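PDB 4ILO: CT398 from Chlamydia trachomatis, which is of unknown function but, with a long coiled-coil hairpin and a C4-type zinc ribbon, may bind DNA or RNA. Local coordinates for residues L8-I11 with L12-E16; M21-L24 with M25-K28; I149-N152 with I153-N157; E177-S180 with V181-R184. All coordinates share one frame; numbering follows the deposited sequence.

Along the chain the contacts come in the order 1, 2, 3, 4, and each lies within a single helix. Contacts 1 and 2 share helix 2-86, with centres 19 Å apart. Contact 3 is on helix 90-171, the returning arm of the coiled-coil hairpin. It lies beside contact 2, centres 11 Å apart, and K28 NZ reaches N157 OD1. Contact 4 is on the short helix 176-189, which packs against contact 1 through I11, Q15, F179 and Y182, again with centres 11 Å apart. Contacts 2 and 3 thus belong to the pairing of the arms, and contacts 1 and 4 to the junction with the zinc ribbon.

Contact 1: residues L8-I11 with L12-E16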
ATOM      1  N   LEU A   8      -7.654 -30.486  30.847  1.00 42.36           N
ATOM      2  CA  LEU A   8      -7.310 -29.083  31.026  1.00 41.01           C
ATOM      3  C   LEU A   8      -5.858 -28.857  30.660  1.00 42.88           C
ATOM      4  O   LEU A   8      -5.558 -28.016  29.811  1.00 37.02           O
ATOM      5  CB  LEU A   8      -7.602 -28.611  32.453  1.00 42.23           C
ATOM      6  CG  LEU A   8      -9.082 -28.368  32.800  1.00 47.12           C
ATOM      7  CD1 LEU A   8      -9.242 -28.052  34.280  1.00 49.37           C
ATOM      8  CD2 LEU A   8      -9.718 -27.263  31.946  1.00 40.22           C
ATOM      9  N   GLN A   9      -4.951 -29.640  31.250  1.00 38.03           N
ATOM     10  CA  GLN A   9      -3.534 -29.507  30.927  1.00 39.52           C
ATOM     11  C   GLN A   9      -3.314 -29.538  29.415  1.00 41.26           C
ATOM     12  O   GLN A   9      -2.487 -28.778  28.871  1.00 38.03           O
ATOM     13  CB  GLN A   9      -2.754 -30.623  31.631  1.00 39.25           C
ATOM     14  CG  GLN A   9      -1.250 -30.339  31.809  1.00 44.74           C
ATOM     15  CD  GLN A   9      -0.512 -31.441  32.618  1.00 71.12           C
ATOM     16  OE1 GLN A   9      -1.135 -32.334  33.215  1.00 65.18           O
ATOM     17  NE2 GLN A   9       0.821 -31.363  32.638  1.00 71.91           N
ATOM     18  N   SER A  10      -4.086 -30.369  28.710  1.00 38.44           N
ATOM     19  CA  SER A  10      -3.893 -30.517  27.272  1.00 38.70           C
ATOM     20  C   SER A  10      -4.383 -29.290  26.490  1.00 37.76           C
ATOM     21  O   SER A  10      -3.700 -28.829  25.582  1.00 37.41           O
ATOM     22  CB  SER A  10      -4.591 -31.769  26.771  1.00 40.05           C
ATOM     23  OG  SER A  10      -4.395 -31.926  25.385  1.00 46.74           O
ATOM     24  N   ILE A  11      -5.586 -28.798  26.792  1.00 37.55           N
ATOM     25  CA  ILE A  11      -6.103 -27.597  26.142  1.00 36.83           C
ATOM     26  C   ILE A  11      -5.290 -26.379  26.546  1.00 35.75           C
ATOM     27  O   ILE A  11      -5.114 -25.456  25.752  1.00 35.10           O
ATOM     28  CB  ILE A  11      -7.586 -27.394  26.485  1.00 37.28           C
ATOM     29  CG1 ILE A  11      -8.284 -26.583  25.398  1.00 37.17           C
ATOM     30  CG2 ILE A  11      -7.721 -26.672  27.827  1.00 36.88           C
ATOM     31  CD1 ILE A  11      -8.351 -27.245  24.062  1.00 37.87           C
ATOM     32  N   LEU A  12      -4.795 -26.337  27.779  1.00 35.70           N
ATOM     33  CA  LEU A  12      -3.939 -25.226  28.157  1.00 35.06           C
ATOM     34  C   LEU A  12      -2.718 -25.158  27.250  1.00 34.84           C
ATOM     35  O   LEU A  12      -2.334 -24.071  26.798  1.00 39.12           O
ATOM     36  CB  LEU A  12      -3.573 -25.309  29.644  1.00 35.41           C
ATOM     37  CG  LEU A  12      -4.742 -24.830  30.539  1.00 35.60           C
ATOM     38  CD1 LEU A  12      -4.541 -25.125  32.016  1.00 38.43           C
ATOM     39  CD2 LEU A  12      -5.005 -23.311  30.350  1.00 35.17           C
ATOM     40  N   ALA A  13      -2.131 -26.305  26.919  1.00 35.52           N
ATOM     41  CA  ALA A  13      -0.925 -26.288  26.096  1.00 35.65           C
ATOM     42  C   ALA A  13      -1.247 -25.960  24.647  1.00 37.99           C
ATOM     43  O   ALA A  13      -0.445 -25.303  23.965  1.00 38.95           O
ATOM     44  CB  ALA A  13      -0.190 -27.630  26.178  1.00 36.86           C
ATOM     45  N   ILE A  14      -2.402 -26.414  24.155  1.00 35.52           N
ATOM     46  CA  ILE A  14      -2.847 -25.990  22.829  1.00 35.27           C
ATOM     47  C   ILE A  14      -3.101 -24.491  22.816  1.00 34.12           C
ATOM     48  O   ILE A  14      -2.812 -23.799  21.828  1.00 33.78           O
ATOM     49  CB  ILE A  14      -4.100 -26.778  22.435  1.00 37.47           C
ATOM     50  CG1 ILE A  14      -3.704 -28.238  22.188  1.00 37.51           C
ATOM     51  CG2 ILE A  14      -4.790 -26.138  21.258  1.00 35.91           C
ATOM     52  CD1 ILE A  14      -4.827 -29.163  22.214  1.00 38.66           C
ATOM     53  N   GLN A  15      -3.654 -23.974  23.911  1.00 33.84           N
ATOM     54  CA  GLN A  15      -3.971 -22.561  23.987  1.00 33.09           C
ATOM     55  C   GLN A  15      -2.708 -21.709  23.871  1.00 32.54           C
ATOM     56  O   GLN A  15      -2.737 -20.631  23.264  1.00 31.95           O
ATOM     57  CB  GLN A  15      -4.715 -22.268  25.279  1.00 33.30           C
ATOM     58  CG  GLN A  15      -5.224 -20.895  25.367  1.00 32.96           C
ATOM     59  CD  GLN A  15      -6.023 -20.662  26.604  1.00 33.54           C
ATOM     60  OE1 GLN A  15      -7.189 -20.298  26.537  1.00 33.95           O
ATOM     61  NE2 GLN A  15      -5.399 -20.887  27.760  1.00 33.79           N
ATOM     62  N   GLU A  16      -1.586 -22.174  24.427  1.00 33.37           N
ATOM     63  CA  GLU A  16      -0.352 -21.390  24.299  1.00 39.61           C
ATOM     64  C   GLU A  16       0.132 -21.343  22.848  1.00 38.27           C
ATOM     65  O   GLU A  16       0.631 -20.298  22.380  1.00 32.53           O
ATOM     66  CB  GLU A  16       0.729 -21.930  25.239  1.00 42.23           C
ATOM     67  CG  GLU A  16       0.401 -21.704  26.713  1.00 40.77           C
ATOM     68  CD  GLU A  16       0.018 -20.238  27.004  1.00 39.38           C
ATOM     69  OE1 GLU A  16       0.847 -19.324  26.762  1.00 36.36           O
ATOM     70  OE2 GLU A  16      -1.122 -20.005  27.481  1.00 35.35           O
TER
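L8 and L12 are joined by the shortest backbone bond of this helical turn, L12 N to L8 O at 2.7 Å. Q15 N to I11 O and I14 N to S10 O follow in the same i to i+4 pattern. The bond from A13 N to Q9 O is longer, at 3.2 Å. S10 O takes the N-H of I14 and, weakly, that of A13.

The apolar side chains lie against the backbone and each other. L12 CG is placed opposite its own carbonyl carbon (chi1 -78°) and folds back over the preceding turn, 3.4 Å from L8 O. I14, two residues on, has its CG1 3.4 Å from S10 O. The two isoleucines meet at their ends, I11 CD1 to I14 CD1 at 4.4 Å. I11 CG2 lies at the same distance from L12 CG.

The polar ends turn to other parts of the chain. S10 OG bonds T174, Q15 OE1 takes the backbone N-H groups of V193 and V194, and E16 forms a salt bridge with R192. I11 rests on L178, F179 and Y182 of helix 176-189, while L8 and L12 touch V194 and Y234. Apolar branches thus pack this part of helix 2-86 on the short helix and the sheet, while S10, Q15 and E16 make the polar links. The buried Q15 OE1 satisfies two backbone N-H groups at the start of strand 194-198.

Contact 2: residues M21-L24 with M25-K28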
ATOM      1  N   MET A  21       0.331 -18.180  17.649  1.00 32.64           N
ATOM      2  CA  MET A  21      -0.051 -18.135  16.246  1.00 32.86           C
ATOM      3  C   MET A  21      -0.871 -16.893  15.944  1.00 34.50           C
ATOM      4  O   MET A  21      -0.741 -16.323  14.862  1.00 30.21           O
ATOM      5  CB  MET A  21      -0.802 -19.402  15.835  1.00 34.42           C
ATOM      6  CG  MET A  21       0.155 -20.542  15.435  1.00 54.22           C
ATOM      7  SD  MET A  21      -0.582 -21.855  14.425  1.00101.90           S
ATOM      8  CE  MET A  21      -2.156 -22.129  15.245  1.00 42.14           C
ATOM      9  N   ILE A  22      -1.717 -16.457  16.887  1.00 28.95           N
ATOM     10  CA  ILE A  22      -2.461 -15.216  16.694  1.00 28.45           C
ATOM     11  C   ILE A  22      -1.498 -14.046  16.652  1.00 28.32           C
ATOM     12  O   ILE A  22      -1.619 -13.145  15.818  1.00 30.02           O
ATOM     13  CB  ILE A  22      -3.522 -15.033  17.796  1.00 28.82           C
ATOM     14  CG1 ILE A  22      -4.648 -16.066  17.597  1.00 29.48           C
ATOM     15  CG2 ILE A  22      -4.094 -13.571  17.754  1.00 28.60           C
ATOM     16  CD1 ILE A  22      -5.673 -16.158  18.739  1.00 35.48           C
ATOM     17  N   ARG A  23      -0.516 -14.054  17.548  1.00 36.14           N
ATOM     18  CA  ARG A  23       0.484 -13.006  17.539  1.00 31.40           C
ATOM     19  C   ARG A  23       1.221 -12.994  16.211  1.00 32.84           C
ATOM     20  O   ARG A  23       1.272 -11.965  15.537  1.00 31.16           O
ATOM     21  CB  ARG A  23       1.455 -13.194  18.694  1.00 33.77           C
ATOM     22  CG  ARG A  23       2.486 -12.084  18.746  1.00 43.35           C
ATOM     23  CD  ARG A  23       3.676 -12.454  19.618  1.00 55.13           C
ATOM     24  NE  ARG A  23       4.846 -11.705  19.175  1.00 65.16           N
ATOM     25  CZ  ARG A  23       5.771 -12.169  18.335  1.00 65.41           C
ATOM     26  NH1 ARG A  23       5.694 -13.412  17.846  1.00 58.62           N
ATOM     27  NH2 ARG A  23       6.785 -11.388  17.986  1.00 66.88           N
ATOM     28  N   LEU A  24       1.755 -14.152  15.791  1.00 34.19           N
ATOM     29  CA  LEU A  24       2.482 -14.219  14.526  1.00 33.38           C
ATOM     30  C   LEU A  24       1.664 -13.651  13.372  1.00 33.89           C
ATOM     31  O   LEU A  24       2.207 -12.939  12.518  1.00 31.72           O
ATOM     32  CB  LEU A  24       2.894 -15.651  14.196  1.00 32.46           C
ATOM     33  CG  LEU A  24       3.861 -16.367  15.143  1.00 44.22           C
ATOM     34  CD1 LEU A  24       4.100 -17.799  14.666  1.00 43.65           C
ATOM     35  CD2 LEU A  24       5.172 -15.607  15.244  1.00 46.01           C
ATOM     36  N   MET A  25       0.363 -13.972  13.309  1.00 28.00           N
ATOM     37  CA  MET A  25      -0.426 -13.541  12.163  1.00 27.67           C
ATOM     38  C   MET A  25      -0.598 -12.031  12.170  1.00 34.34           C
ATOM     39  O   MET A  25      -0.659 -11.399  11.104  1.00 32.63           O
ATOM     40  CB  MET A  25      -1.804 -14.199  12.159  1.00 28.22           C
ATOM     41  CG  MET A  25      -1.840 -15.718  12.109  1.00 45.22           C
ATOM     42  SD  MET A  25      -3.505 -16.348  12.534  1.00 67.32           S
ATOM     43  CE  MET A  25      -4.042 -16.778  10.884  1.00 52.68           C
ATOM     44  N   ARG A  26      -0.674 -11.440  13.365  1.00 37.98           N
ATOM     45  CA  ARG A  26      -0.811  -9.996  13.470  1.00 36.97           C
ATOM     46  C   ARG A  26       0.473  -9.296  13.039  1.00 30.25           C
ATOM     47  O   ARG A  26       0.427  -8.279  12.335  1.00 29.94           O
ATOM     48  CB  ARG A  26      -1.196  -9.626  14.904  1.00 34.83           C
ATOM     49  CG  ARG A  26      -1.209  -8.118  15.202  1.00 41.69           C
ATOM     50  CD  ARG A  26      -1.439  -7.846  16.684  1.00 60.44           C
ATOM     51  NE  ARG A  26      -0.397  -8.444  17.532  1.00 69.28           N
ATOM     52  CZ  ARG A  26       0.777  -7.871  17.802  1.00 66.39           C
ATOM     53  NH1 ARG A  26       1.068  -6.679  17.287  1.00 60.03           N
ATOM     54  NH2 ARG A  26       1.664  -8.493  18.583  1.00 61.97           N
ATOM     55  N   VAL A  27       1.629  -9.818  13.458  1.00 28.21           N
ATOM     56  CA  VAL A  27       2.897  -9.206  13.072  1.00 31.40           C
ATOM     57  C   VAL A  27       3.145  -9.365  11.576  1.00 25.91           C
ATOM     58  O   VAL A  27       3.658  -8.452  10.924  1.00 29.15           O
ATOM     59  CB  VAL A  27       4.032  -9.799  13.911  1.00 27.26           C
ATOM     60  CG1 VAL A  27       5.364  -9.288  13.452  1.00 27.75           C
ATOM     61  CG2 VAL A  27       3.778  -9.479  15.384  1.00 32.78           C
ATOM     62  N   LYS A  28       2.823 -10.530  11.012  1.00 30.91           N
ATOM     63  CA  LYS A  28       2.875 -10.695   9.561  1.00 29.32           C
ATOM     64  C   LYS A  28       2.047  -9.621   8.860  1.00 34.98           C
ATOM     65  O   LYS A  28       2.553  -8.889   8.003  1.00 27.01           O
ATOM     66  CB  LYS A  28       2.358 -12.074   9.177  1.00 29.05           C
ATOM     67  CG  LYS A  28       2.588 -12.477   7.752  1.00 31.32           C
ATOM     68  CD  LYS A  28       2.075 -13.889   7.521  1.00 42.83           C
ATOM     69  CE  LYS A  28       2.066 -14.251   6.046  1.00 46.62           C
ATOM     70  NZ  LYS A  28       1.818 -15.692   5.843  1.00 47.82           N
TER
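R23 and R26 both send CG anti to the backbone N. Their chains then differ. R23 runs extended from CG to NE, whereas R26 bends at chi3 (60°), bringing its NH2 to 3.7 Å from R23 CG. The two guanidinium planes stand 75° apart, and R23 NE lies 4.6 Å from R26 NH2. The like charges are near but not stacked, and they probably repel each other mildly. R26 NH1 has a salt-bridge partner in E30, which would offset part of its charge.

V27 CG2 sits by both guanidinium groups. It lies over one face of each, displaced toward the rim, 3.8 Å above the R26 plane and somewhat farther from that of R23.

These two turns belong to helix 2-86, the first arm of the coiled-coil hairpin. L24 and M21 touch L163 of the returning helix 90-171, and V27 touches I156. K28 is extended, and its NZ bonds N157 OD1 on that helix.

On another side of the helix, M25 lays its side chain back along the backbone. M25 CG comes to 3.0 Å from M21 O, and SD is also near that oxygen. The same carbonyl accepts M25 N. The backbone i to i+4 bonds are regular, V27 N to R23 O at 3.0 Å and K28 N to L24 O at 2.9 Å, the latter nearly straight.

Contact 3: residues I149-N152 with I153-N157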
ATOM      1  N   ILE A 149      12.274  -6.931   5.769  1.00 33.86           N
ATOM      2  CA  ILE A 149      10.889  -7.229   6.109  1.00 34.89           C
ATOM      3  C   ILE A 149      10.488  -8.582   5.542  1.00 29.19           C
ATOM      4  O   ILE A 149       9.806  -9.365   6.207  1.00 28.50           O
ATOM      5  CB  ILE A 149       9.940  -6.115   5.618  1.00 24.26           C
ATOM      6  CG1 ILE A 149      10.118  -4.849   6.468  1.00 23.72           C
ATOM      7  CG2 ILE A 149       8.489  -6.616   5.752  1.00 24.29           C
ATOM      8  CD1 ILE A 149       9.555  -3.539   5.824  1.00 25.87           C
ATOM      9  N   ARG A 150      10.863  -8.861   4.281  1.00 32.08           N
ATOM     10  CA  ARG A 150      10.424 -10.106   3.654  1.00 33.61           C
ATOM     11  C   ARG A 150      11.054 -11.306   4.344  1.00 35.41           C
ATOM     12  O   ARG A 150      10.416 -12.359   4.479  1.00 36.66           O
ATOM     13  CB  ARG A 150      10.727 -10.126   2.149  1.00 33.75           C
ATOM     14  CG  ARG A 150       9.947  -9.107   1.297  1.00 34.93           C
ATOM     15  CD  ARG A 150      10.097  -9.372  -0.208  1.00 39.57           C
ATOM     16  NE  ARG A 150      10.033  -8.141  -1.004  1.00 51.02           N
ATOM     17  CZ  ARG A 150      11.095  -7.451  -1.446  1.00 55.24           C
ATOM     18  NH1 ARG A 150      12.350  -7.854  -1.201  1.00 56.30           N
ATOM     19  NH2 ARG A 150      10.905  -6.349  -2.159  1.00 58.03           N
ATOM     20  N   GLU A 151      12.303 -11.165   4.792  1.00 34.12           N
ATOM     21  CA  GLU A 151      12.920 -12.255   5.536  1.00 39.29           C
ATOM     22  C   GLU A 151      12.229 -12.475   6.877  1.00 42.05           C
ATOM     23  O   GLU A 151      12.129 -13.618   7.347  1.00 39.58           O
ATOM     24  CB  GLU A 151      14.416 -11.999   5.725  1.00 44.98           C
ATOM     25  CG  GLU A 151      15.179 -13.200   6.319  1.00 50.55           C
ATOM     26  CD  GLU A 151      15.235 -14.393   5.364  1.00 53.86           C
ATOM     27  OE1 GLU A 151      15.486 -14.147   4.158  1.00 42.02           O
ATOM     28  OE2 GLU A 151      15.028 -15.556   5.817  1.00 62.67           O
ATOM     29  N   ASN A 152      11.747 -11.404   7.513  1.00 41.56           N
ATOM     30  CA  ASN A 152      11.024 -11.581   8.769  1.00 37.01           C
ATOM     31  C   ASN A 152       9.726 -12.344   8.534  1.00 31.26           C
ATOM     32  O   ASN A 152       9.404 -13.276   9.273  1.00 42.26           O
ATOM     33  CB  ASN A 152      10.758 -10.225   9.437  1.00 39.03           C
ATOM     34  CG  ASN A 152      12.020  -9.617  10.104  1.00 46.82           C
ATOM     35  OD1 ASN A 152      13.167  -9.929   9.734  1.00 47.48           O
ATOM     36  ND2 ASN A 152      11.802  -8.737  11.081  1.00 46.01           N
ATOM     37  N   ILE A 153       8.987 -11.976   7.490  1.00 33.77           N
ATOM     38  CA  ILE A 153       7.813 -12.744   7.096  1.00 35.44           C
ATOM     39  C   ILE A 153       8.176 -14.207   6.861  1.00 43.59           C
ATOM     40  O   ILE A 153       7.494 -15.113   7.358  1.00 43.59           O
ATOM     41  CB  ILE A 153       7.161 -12.121   5.853  1.00 35.68           C
ATOM     42  CG1 ILE A 153       6.504 -10.788   6.215  1.00 34.70           C
ATOM     43  CG2 ILE A 153       6.145 -13.084   5.258  1.00 37.27           C
ATOM     44  CD1 ILE A 153       6.003 -10.001   5.018  1.00 32.20           C
ATOM     45  N   ARG A 154       9.235 -14.469   6.075  1.00 46.44           N
ATOM     46  CA  ARG A 154       9.657 -15.857   5.861  1.00 46.22           C
ATOM     47  C   ARG A 154       9.802 -16.580   7.192  1.00 43.98           C
ATOM     48  O   ARG A 154       9.300 -17.697   7.370  1.00 48.03           O
ATOM     49  CB  ARG A 154      10.987 -15.923   5.100  1.00 52.70           C
ATOM     50  CG  ARG A 154      10.873 -15.640   3.606  1.00 61.25           C
ATOM     51  CD  ARG A 154      12.251 -15.483   2.927  1.00 60.57           C
ATOM     52  NE  ARG A 154      12.165 -14.641   1.727  1.00 63.61           N
ATOM     53  CZ  ARG A 154      12.812 -13.486   1.547  1.00 69.66           C
ATOM     54  NH1 ARG A 154      13.640 -13.014   2.479  1.00 68.12           N
ATOM     55  NH2 ARG A 154      12.650 -12.795   0.410  1.00 73.70           N
ATOM     56  N   LYS A 155      10.495 -15.950   8.145  1.00 34.66           N
ATOM     57  CA  LYS A 155      10.765 -16.608   9.416  1.00 38.40           C
ATOM     58  C   LYS A 155       9.502 -16.736  10.246  1.00 42.26           C
ATOM     59  O   LYS A 155       9.389 -17.665  11.056  1.00 34.01           O
ATOM     60  CB  LYS A 155      11.865 -15.864  10.178  1.00 40.33           C
ATOM     61  CG  LYS A 155      13.216 -15.941   9.477  1.00 53.36           C
ATOM     62  CD  LYS A 155      14.272 -15.072  10.140  1.00 59.19           C
ATOM     63  CE  LYS A 155      15.528 -14.962   9.257  1.00 61.00           C
ATOM     64  NZ  LYS A 155      16.343 -13.748   9.574  1.00 61.44           N
ATOM     65  N   ILE A 156       8.538 -15.833  10.046  1.00 31.56           N
ATOM     66  CA  ILE A 156       7.236 -15.992  10.684  1.00 31.56           C
ATOM     67  C   ILE A 156       6.502 -17.185  10.087  1.00 39.17           C
ATOM     68  O   ILE A 156       5.945 -18.030  10.809  1.00 37.17           O
ATOM     69  CB  ILE A 156       6.391 -14.719  10.533  1.00 32.12           C
ATOM     70  CG1 ILE A 156       6.827 -13.640  11.517  1.00 29.92           C
ATOM     71  CG2 ILE A 156       4.926 -15.065  10.761  1.00 33.13           C
ATOM     72  CD1 ILE A 156       6.324 -12.241  11.129  1.00 28.79           C
ATOM     73  N   ASN A 157       6.456 -17.249   8.754  1.00 38.13           N
ATOM     74  CA  ASN A 157       5.760 -18.345   8.099  1.00 44.20           C
ATOM     75  C   ASN A 157       6.308 -19.680   8.582  1.00 50.05           C
ATOM     76  O   ASN A 157       5.547 -20.581   8.958  1.00 49.62           O
ATOM     77  CB  ASN A 157       5.878 -18.217   6.581  1.00 44.21           C
ATOM     78  CG  ASN A 157       5.099 -17.027   6.021  1.00 48.35           C
ATOM     79  OD1 ASN A 157       4.149 -16.520   6.636  1.00 47.21           O
ATOM     80  ND2 ASN A 157       5.505 -16.578   4.841  1.00 48.37           N
TER
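E151 and R154 form a salt bridge three residues apart, with E151 OE1 2.7 Å from R154 NH1. The carboxylate oxygen comes to the edge of the guanidinium, near its plane, but the two flat groups are turned 44° from each other. The hydrogen bond within the pair is weak, with an angle of 129° at the hydrogen. The bend at chi2 (67°) turns the E151 carboxylate toward the following turn, and R154 reaches back to it.

K155 lies on another side of the same glutamate. Its CE packs 3.4 Å from E151 CG, aliphatic chain on aliphatic chain. The charged ends stay farther apart, E151 OE2 to K155 NZ at 4.4 Å, beyond a salt bridge.

R150 stands next to the arginine: its carbonyl O lies over one face of the R154 guanidinium, and R150 CB is 3.7 Å from R154 NH2. I149 and I153 make an apolar pair, CG2 to CD1 at 4.3 Å. Backbone bonds such as I153 N to I149 O, 3.0 Å, hold these groups one turn apart.

Farther out, R154 NH2 is bridged to E147, and R150 to E146 and E147. I149 and I156 face H31 of helix 2-86. Glutamates and basic residues are thus interspersed along this surface of the arm, and the arginines' positive charges are probably largely balanced by neighbouring glutamates.

Contact 4: residues E177-S180 with V181-R184; sequences ELFS and VYER
F179 O accepts the N-H of E183 at 2.8 Å, nearly in line with the carbonyl bond. Y182 N bonds L178 O at the same distance and is straighter, with 172° at the hydrogen. V181 N to E177 O is longer, at 3.2 Å. The three bonds are the regular i to i+4 links of a helix.

The side chain of F179 meets two others. E183 is extended, with CG anti to its backbone N (chi1 -172°). This carries the carboxylate over the rim of the phenyl ring, E183 OE1 to F179 CE2 at 3.1 Å. The two planes are 58° apart. E183 CB lies over one face of the same ring, displaced toward its rim. The oxygen stands above the rim near CE2, clear of the ring plane.

Y182 comes to the F179 ring from another direction, with F179 CD1 to Y182 CD2 at 4.1 Å. The two side chains cross at a slant. Farther round the helix, R184 CG lies against S180 O at 3.4 Å.

Y182 OH bonds D18, and both aromatic rings rest on I11 of helix 2-86. L178 and V181 touch I232 of strand 232-234. These residues belong to the short helix 176-189, which follows helix 90-171 and packs between helix 2-86 and the strands of the C-terminal sheet next to the C4-type zinc ribbon.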
ATOM      1  N   GLU A 177     -14.806 -32.674  23.136  1.00 49.40           N
ATOM      2  CA  GLU A 177     -15.913 -31.814  23.542  0.60 43.43           C
ATOM      3  C   GLU A 177     -15.398 -30.486  24.081  1.00 38.98           C
ATOM      4  O   GLU A 177     -15.938 -29.410  23.773  1.00 30.84           O
ATOM      5  CB  GLU A 177     -16.723 -32.551  24.611  0.60 36.91           C
ATOM      6  CG  GLU A 177     -17.221 -33.893  24.125  0.60 35.33           C
ATOM      7  CD  GLU A 177     -18.245 -33.739  23.033  0.60 30.49           C
ATOM      8  OE1 GLU A 177     -18.907 -32.682  22.995  0.60 31.51           O
ATOM      9  OE2 GLU A 177     -18.404 -34.670  22.224  0.60 32.89           O
ATOM     10  N   LEU A 178     -14.354 -30.556  24.902  1.00 28.63           N
ATOM     11  CA  LEU A 178     -13.739 -29.349  25.434  1.00 35.56           C
ATOM     12  C   LEU A 178     -13.084 -28.526  24.316  1.00 23.91           C
ATOM     13  O   LEU A 178     -13.252 -27.305  24.260  1.00 24.61           O
ATOM     14  CB  LEU A 178     -12.732 -29.776  26.502  1.00 39.16           C
ATOM     15  CG  LEU A 178     -11.690 -28.769  26.959  1.00 35.43           C
ATOM     16  CD1 LEU A 178     -12.360 -27.540  27.527  1.00 32.64           C
ATOM     17  CD2 LEU A 178     -10.785 -29.440  27.985  1.00 28.57           C
ATOM     18  N   PHE A 179     -12.381 -29.188  23.395  1.00 28.78           N
ATOM     19  CA  PHE A 179     -11.746 -28.493  22.281  1.00 34.46           C
ATOM     20  C   PHE A 179     -12.775 -27.758  21.426  1.00 34.90           C
ATOM     21  O   PHE A 179     -12.580 -26.594  21.046  1.00 28.06           O
ATOM     22  CB  PHE A 179     -10.976 -29.492  21.418  1.00 33.91           C
ATOM     23  CG  PHE A 179     -10.394 -28.862  20.195  1.00 39.04           C
ATOM     24  CD1 PHE A 179      -9.211 -28.131  20.274  1.00 39.89           C
ATOM     25  CD2 PHE A 179     -11.067 -28.925  18.980  1.00 43.32           C
ATOM     26  CE1 PHE A 179      -8.685 -27.500  19.148  1.00 34.71           C
ATOM     27  CE2 PHE A 179     -10.537 -28.302  17.839  1.00 44.60           C
ATOM     28  CZ  PHE A 179      -9.350 -27.587  17.927  1.00 36.44           C
ATOM     29  N   SER A 180     -13.862 -28.449  21.088  1.00 34.62           N
ATOM     30  CA  SER A 180     -14.962 -27.849  20.343  1.00 34.51           C
ATOM     31  C   SER A 180     -15.500 -26.572  21.007  1.00 28.77           C
ATOM     32  O   SER A 180     -15.867 -25.611  20.319  1.00 30.43           O
ATOM     33  CB  SER A 180     -16.066 -28.900  20.210  1.00 38.85           C
ATOM     34  OG  SER A 180     -17.253 -28.288  19.758  1.00 49.15           O
ATOM     35  N   VAL A 181     -15.580 -26.547  22.341  1.00 23.38           N
ATOM     36  CA  VAL A 181     -15.974 -25.319  23.035  1.00 22.57           C
ATOM     37  C   VAL A 181     -14.844 -24.288  22.944  1.00 22.25           C
ATOM     38  O   VAL A 181     -15.058 -23.123  22.560  1.00 22.05           O
ATOM     39  CB  VAL A 181     -16.336 -25.643  24.506  1.00 22.16           C
ATOM     40  CG1 VAL A 181     -16.430 -24.377  25.377  1.00 21.48           C
ATOM     41  CG2 VAL A 181     -17.614 -26.423  24.588  1.00 34.42           C
ATOM     42  N   TYR A 182     -13.629 -24.721  23.297  1.00 22.36           N
ATOM     43  CA  TYR A 182     -12.451 -23.864  23.317  1.00 22.21           C
ATOM     44  C   TYR A 182     -12.325 -23.099  22.020  1.00 22.46           C
ATOM     45  O   TYR A 182     -12.132 -21.876  22.016  1.00 22.13           O
ATOM     46  CB  TYR A 182     -11.195 -24.730  23.516  1.00 22.75           C
ATOM     47  CG  TYR A 182      -9.914 -24.039  23.134  1.00 22.97           C
ATOM     48  CD1 TYR A 182      -9.362 -23.061  23.944  1.00 22.58           C
ATOM     49  CD2 TYR A 182      -9.273 -24.342  21.943  1.00 25.14           C
ATOM     50  CE1 TYR A 182      -8.178 -22.387  23.574  1.00 27.59           C
ATOM     51  CE2 TYR A 182      -8.093 -23.685  21.558  1.00 24.03           C
ATOM     52  CZ  TYR A 182      -7.549 -22.714  22.376  1.00 23.60           C
ATOM     53  OH  TYR A 182      -6.386 -22.071  22.006  1.00 26.58           O
ATOM     54  N   GLU A 183     -12.441 -23.814  20.915  1.00 23.48           N
ATOM     55  CA  GLU A 183     -12.166 -23.250  19.601  1.00 31.24           C
ATOM     56  C   GLU A 183     -13.181 -22.165  19.237  1.00 31.19           C
ATOM     57  O   GLU A 183     -12.814 -21.148  18.642  1.00 27.12           O
ATOM     58  CB  GLU A 183     -12.173 -24.387  18.572  1.00 37.05           C
ATOM     59  CG  GLU A 183     -11.711 -23.983  17.200  1.00 55.17           C
ATOM     60  CD  GLU A 183     -11.535 -25.171  16.267  1.00 61.58           C
ATOM     61  OE1 GLU A 183     -12.304 -26.151  16.412  1.00 56.35           O
ATOM     62  OE2 GLU A 183     -10.625 -25.108  15.391  1.00 65.85           O
ATOM     63  N   ARG A 184     -14.466 -22.359  19.586  1.00 29.00           N
ATOM     64  CA  ARG A 184     -15.472 -21.332  19.311  1.00 27.05           C
ATOM     65  C   ARG A 184     -15.258 -20.113  20.200  1.00 24.49           C
ATOM     66  O   ARG A 184     -15.285 -18.962  19.725  1.00 24.65           O
ATOM     67  CB  ARG A 184     -16.877 -21.927  19.473  1.00 33.49           C
ATOM     68  CG  ARG A 184     -17.158 -23.099  18.487  1.00 44.18           C
ATOM     69  CD  ARG A 184     -18.630 -23.490  18.451  1.00 54.36           C
ATOM     70  NE  ARG A 184     -18.970 -24.426  17.374  1.00 65.23           N
ATOM     71  CZ  ARG A 184     -20.220 -24.686  16.972  1.00 69.24           C
ATOM     72  NH1 ARG A 184     -21.264 -24.082  17.549  1.00 65.43           N
ATOM     73  NH2 ARG A 184     -20.440 -25.553  15.985  1.00 72.85           N
TER